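Local coordinates for shikimate kinase (Aquifex aeolicus, PDB 2PT5), which probably catalyses the magnesium-dependent transfer of phosphate from ATP to the 3-hydroxyl of shikimate, the fifth step of the chorismate pathway, at residues 37-42 with 56-61; 146-149 with 155-158. One frame throughout, in Å; residues are numbered along the deposited sequence.

Contact 1: 37-42 with 56-61; sequences KREGLS and RKLEFE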
loop_
_atom_site.group_PDB
_atom_site.type_symbol
_atom_site.label_atom_id
_atom_site.label_comp_id
_atom_site.label_asym_id
_atom_site.label_seq_id
_atom_site.Cartn_x
_atom_site.Cartn_y
_atom_site.Cartn_z
ATOM N N LYS A 37 12.710 -9.687 -2.437
ATOM C CA LYS A 37 13.037 -10.947 -3.095
ATOM C C LYS A 37 13.932 -10.735 -4.318
ATOM O O LYS A 37 14.835 -11.535 -4.579
ATOM C CB LYS A 37 11.757 -11.688 -3.485
ATOM C CG LYS A 37 10.875 -12.032 -2.287
ATOM C CD LYS A 37 9.790 -13.061 -2.622
ATOM C CE LYS A 37 8.866 -12.598 -3.737
ATOM N NZ LYS A 37 7.823 -13.619 -4.039
ATOM N N ARG A 38 13.703 -9.653 -5.058
ATOM C CA ARG A 38 14.525 -9.362 -6.230
ATOM C C ARG A 38 15.960 -8.989 -5.850
ATOM O O ARG A 38 16.913 -9.492 -6.444
ATOM C CB ARG A 38 13.924 -8.225 -7.057
ATOM C CG ARG A 38 14.814 -7.812 -8.220
ATOM C CD ARG A 38 14.180 -6.746 -9.090
ATOM N NE ARG A 38 12.922 -7.195 -9.680
ATOM C CZ ARG A 38 12.214 -6.480 -10.551
ATOM N NH1 ARG A 38 12.650 -5.284 -10.932
ATOM N NH2 ARG A 38 11.070 -6.955 -11.039
ATOM N N GLU A 39 16.110 -8.104 -4.866
ATOM C CA GLU A 39 17.429 -7.665 -4.416
ATOM C C GLU A 39 18.089 -8.698 -3.511
ATOM O O GLU A 39 19.303 -8.679 -3.314
ATOM C CB GLU A 39 17.316 -6.348 -3.646
ATOM C CG GLU A 39 16.681 -5.209 -4.420
ATOM C CD GLU A 39 17.525 -4.747 -5.590
ATOM O OE1 GLU A 39 18.681 -4.331 -5.358
ATOM O OE2 GLU A 39 17.029 -4.794 -6.739
ATOM N N GLY A 40 17.283 -9.597 -2.958
ATOM C CA GLY A 40 17.810 -10.611 -2.063
ATOM C C GLY A 40 18.213 -9.968 -0.751
ATOM O O GLY A 40 18.862 -10.590 0.089
ATOM N N LEU A 41 17.822 -8.710 -0.580
ATOM C CA LEU A 41 18.138 -7.963 0.628
ATOM C C LEU A 41 16.876 -7.403 1.259
ATOM O O LEU A 41 15.902 -7.106 0.564
ATOM C CB LEU A 41 19.088 -6.808 0.302
ATOM C CG LEU A 41 20.435 -7.179 -0.323
ATOM C CD1 LEU A 41 21.167 -5.923 -0.746
ATOM C CD2 LEU A 41 21.260 -7.972 0.678
ATOM N N SER A 42 16.898 -7.263 2.581
ATOM C CA SER A 42 15.760 -6.714 3.310
ATOM C C SER A 42 15.718 -5.236 2.972
ATOM O O SER A 42 16.714 -4.674 2.513
ATOM C CB SER A 42 15.950 -6.884 4.818
ATOM O OG SER A 42 17.055 -6.119 5.282
ATOM N N ARG A 56 13.674 3.886 -3.664
ATOM C CA ARG A 56 12.474 4.598 -4.079
ATOM C C ARG A 56 12.249 4.436 -5.576
ATOM O O ARG A 56 11.111 4.438 -6.047
ATOM C CB ARG A 56 12.591 6.085 -3.746
ATOM C CG ARG A 56 12.401 6.435 -2.275
ATOM C CD ARG A 56 12.627 7.929 -2.054
ATOM N NE ARG A 56 12.102 8.399 -0.775
ATOM C CZ ARG A 56 12.189 9.655 -0.347
ATOM N NH1 ARG A 56 12.786 10.571 -1.096
ATOM N NH2 ARG A 56 11.672 9.998 0.824
ATOM N N LYS A 57 13.337 4.305 -6.329
ATOM C CA LYS A 57 13.225 4.142 -7.771
ATOM C C LYS A 57 12.987 2.674 -8.091
ATOM O O LYS A 57 12.301 2.341 -9.051
ATOM C CB LYS A 57 14.496 4.650 -8.468
ATOM C CG LYS A 57 14.384 4.726 -9.990
ATOM C CD LYS A 57 15.527 5.535 -10.613
ATOM C CE LYS A 57 15.345 7.038 -10.418
ATOM N NZ LYS A 57 14.206 7.585 -11.210
ATOM N N LEU A 58 13.541 1.798 -7.262
ATOM C CA LEU A 58 13.393 0.362 -7.448
ATOM C C LEU A 58 11.935 -0.082 -7.274
ATOM O O LEU A 58 11.393 -0.820 -8.107
ATOM C CB LEU A 58 14.268 -0.386 -6.439
ATOM C CG LEU A 58 14.818 -1.766 -6.814
ATOM C CD1 LEU A 58 15.289 -2.456 -5.545
ATOM C CD2 LEU A 58 13.760 -2.609 -7.507
ATOM N N GLU A 59 11.296 0.362 -6.194
ATOM C CA GLU A 59 9.921 -0.039 -5.943
ATOM C C GLU A 59 8.987 0.487 -7.035
ATOM O O GLU A 59 7.981 -0.146 -7.361
ATOM C CB GLU A 59 9.462 0.417 -4.547
ATOM C CG GLU A 59 9.321 1.915 -4.353
ATOM C CD GLU A 59 8.999 2.287 -2.908
ATOM O OE1 GLU A 59 8.774 3.489 -2.643
ATOM O OE2 GLU A 59 8.974 1.384 -2.038
ATOM N N PHE A 60 9.321 1.633 -7.620
ATOM C CA PHE A 60 8.471 2.149 -8.680
ATOM C C PHE A 60 8.666 1.262 -9.914
ATOM O O PHE A 60 7.709 0.943 -10.621
ATOM C CB PHE A 60 8.812 3.602 -9.002
ATOM C CG PHE A 60 7.766 4.298 -9.828
ATOM C CD1 PHE A 60 6.570 3.659 -10.149
ATOM C CD2 PHE A 60 7.975 5.590 -10.288
ATOM C CE1 PHE A 60 5.604 4.289 -10.916
ATOM C CE2 PHE A 60 7.010 6.232 -11.058
ATOM C CZ PHE A 60 5.822 5.577 -11.372
ATOM N N GLU A 61 9.907 0.850 -10.157
ATOM C CA GLU A 61 10.209 -0.026 -11.286
ATOM C C GLU A 61 9.439 -1.326 -11.112
ATOM O O GLU A 61 8.814 -1.829 -12.052
ATOM C CB GLU A 61 11.706 -0.348 -11.341
ATOM C CG GLU A 61 12.042 -1.502 -12.290
ATOM C CD GLU A 61 13.482 -1.989 -12.174
ATOM O OE1 GLU A 61 13.806 -3.022 -12.800
ATOM O OE2 GLU A 61 14.285 -1.343 -11.465
#

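Contact 2: 146-149 with 155-158; sequences GEKP and KEIL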
loop_
_atom_site.group_PDB
_atom_site.type_symbol
_atom_site.label_atom_id
_atom_site.label_comp_id
_atom_site.label_asym_id
_atom_site.label_seq_id
_atom_site.Cartn_x
_atom_site.Cartn_y
_atom_site.Cartn_z
ATOM N N GLY A 146 -10.636 0.907 6.948
ATOM C CA GLY A 146 -9.748 -0.206 7.240
ATOM C C GLY A 146 -9.594 -0.554 8.706
ATOM O O GLY A 146 -8.722 -1.341 9.080
ATOM N N GLU A 147 -10.431 0.046 9.544
ATOM C CA GLU A 147 -10.387 -0.221 10.970
ATOM C C GLU A 147 -11.066 -1.561 11.224
ATOM O O GLU A 147 -10.773 -2.242 12.203
ATOM C CB GLU A 147 -11.090 0.904 11.748
ATOM C CG GLU A 147 -11.328 0.586 13.223
ATOM C CD GLU A 147 -11.443 1.826 14.092
ATOM O OE1 GLU A 147 -11.921 2.870 13.592
ATOM O OE2 GLU A 147 -11.065 1.751 15.280
ATOM N N LYS A 148 -11.951 -1.940 10.310
ATOM C CA LYS A 148 -12.699 -3.192 10.400
ATOM C C LYS A 148 -11.866 -4.435 10.073
ATOM O O LYS A 148 -10.778 -4.342 9.502
ATOM C CB LYS A 148 -13.911 -3.107 9.468
ATOM C CG LYS A 148 -14.862 -1.987 9.865
ATOM C CD LYS A 148 -15.810 -1.583 8.751
ATOM C CE LYS A 148 -16.653 -0.388 9.178
ATOM N NZ LYS A 148 -17.510 0.136 8.079
ATOM N N PRO A 149 -12.365 -5.622 10.451
ATOM C CA PRO A 149 -11.638 -6.867 10.174
ATOM C C PRO A 149 -11.419 -6.997 8.662
ATOM O O PRO A 149 -12.232 -6.530 7.860
ATOM C CB PRO A 149 -12.578 -7.944 10.722
ATOM C CG PRO A 149 -13.261 -7.239 11.850
ATOM C CD PRO A 149 -13.586 -5.898 11.225
ATOM N N LYS A 155 -15.442 -7.101 1.641
ATOM C CA LYS A 155 -16.832 -6.945 1.216
ATOM C C LYS A 155 -17.063 -5.506 0.773
ATOM O O LYS A 155 -17.802 -5.250 -0.178
ATOM C CB LYS A 155 -17.794 -7.277 2.358
ATOM C CG LYS A 155 -17.840 -8.744 2.727
ATOM C CD LYS A 155 -18.759 -8.967 3.911
ATOM C CE LYS A 155 -18.809 -10.424 4.314
ATOM N NZ LYS A 155 -19.639 -10.599 5.541
ATOM N N GLU A 156 -16.432 -4.572 1.480
ATOM C CA GLU A 156 -16.546 -3.155 1.154
ATOM C C GLU A 156 -15.987 -2.912 -0.241
ATOM O O GLU A 156 -16.619 -2.266 -1.079
ATOM C CB GLU A 156 -15.759 -2.310 2.164
ATOM C CG GLU A 156 -16.416 -2.134 3.530
ATOM C CD GLU A 156 -15.491 -1.457 4.541
ATOM O OE1 GLU A 156 -14.929 -0.386 4.224
ATOM O OE2 GLU A 156 -15.324 -1.997 5.657
ATOM N N ILE A 157 -14.793 -3.436 -0.492
ATOM C CA ILE A 157 -14.161 -3.251 -1.789
ATOM C C ILE A 157 -14.959 -3.905 -2.913
ATOM O O ILE A 157 -15.209 -3.282 -3.943
ATOM C CB ILE A 157 -12.721 -3.795 -1.783
ATOM C CG1 ILE A 157 -11.877 -2.993 -0.785
ATOM C CG2 ILE A 157 -12.113 -3.690 -3.181
ATOM C CD1 ILE A 157 -10.538 -3.617 -0.500
ATOM N N LEU A 158 -15.356 -5.160 -2.716
ATOM C CA LEU A 158 -16.135 -5.859 -3.729
ATOM C C LEU A 158 -17.373 -5.039 -4.082
ATOM O O LEU A 158 -17.619 -4.755 -5.255
ATOM C CB LEU A 158 -16.538 -7.251 -3.223
ATOM C CG LEU A 158 -15.347 -8.205 -3.077
ATOM C CD1 LEU A 158 -15.787 -9.514 -2.451
ATOM C CD2 LEU A 158 -14.742 -8.449 -4.458
#

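Contact 1: 37-42 with 56-61
With CG beside the backbone N, Glu39 bends at chi2 (-67°), which brings its carboxylate to Leu58, whose isobutyl group reaches across from the other helix. The two side chains approach from opposite directions: Glu39 OE2 lies 3.1 Å from Leu58 CD1, and Glu39 CG is 3.3 Å from the same methyl, tight for contacts that involve no polar bond. The polar partner of the acid lies outside the two segments: Glu39 OE1 is hydrogen-bonded to Tyr54 OH.

One residue earlier, Arg38 passes Leu58, its CD 4.4 Å from Leu58 CD2. A turn at chi3 (-60°) then swings the guanidinium toward Glu61, and Arg38 NH1 forms a salt bridge of 3.2 Å to Glu61 OE1. The carboxylate comes to the guanidinium's edge; with the planes 61° apart and OE1 alone in contact with NH1, this is not a flat, two-pronged pair. Arg38 NH2 also has a long, weak ion pair with Asp65.

The contact joins the end of helix 31-39, closed by Gly40 at positive phi, to the middle of helix 52-66. Leu58 also packs on Val35, while Glu39 and Leu41 touch Ile46 of the intervening helix 43-49.

Contact 2: 146-149 with 155-158
Lys148 sets its CD methylene against the carboxylate of Glu156, 3.2 Å from OE2. The two side chains cross at about a right angle, and both are extended beyond CG, so they meet near their far ends although Lys148 CA and Glu156 CA stand 10.0 Å apart. The lysine leaves the loop with CG anti to its carbonyl carbon (chi1 -62°) and runs out past the carboxylate. Its amine therefore overshoots slightly: the salt bridge from Lys148 NZ to Glu156 OE2 is long, at 3.9 Å, and the methylene at CD is nearer to the oxygen than the charge is.

The other oxygen of the acid turns inward. Glu156 OE1 takes a weak hydrogen bond from the backbone N of Lys145, at the end of strand 142-145, and the Glu156 side chain also touches Val144 of that strand. One carboxylate thus reaches two parts of the same connection, the strand end and the loop after it, while standing on the helix that follows. Pro149 occupies the N-cap position of that helix, 150-162. Ile157, the residue after Glu156, packs on Val144 and on Val16 of helix 13-24, which places the helix against the edge strand of the parallel sheet.

Lys148 is exposed and Glu156 partly so, and at this separation the attraction between them is probably modest and screened by water. The close approach is largely that of a methylene group to a carboxylate oxygen, so the pair is a loose surface contact between the loop and helix 150-162. The weak bond to Lys145 N may help orient the acid, and both that N-H and the nearby ammonium would be expected to favour the carboxylate form.

Contacts 1 and 2 lie on opposite sides of the chain's centre, their own centres 29 Å apart and their nearest atoms about 20 Å apart, so they do not touch. Contact 1 joins helices in the region that in shikimate kinases forms the shikimate-binding part: its segment 56-61 includes Arg56, predicted to bind substrate, and the Leu58 side chain lies about 9 Å from that of Asp32, another such residue. Contact 2 belongs to the last strand-loop-helix unit of the P-loop core, with the Lys148 side chain about 11 Å from Gly12 of the predicted ATP site. The predicted sites they approach are thus different ones, and none of the touching side chains is itself assigned to binding.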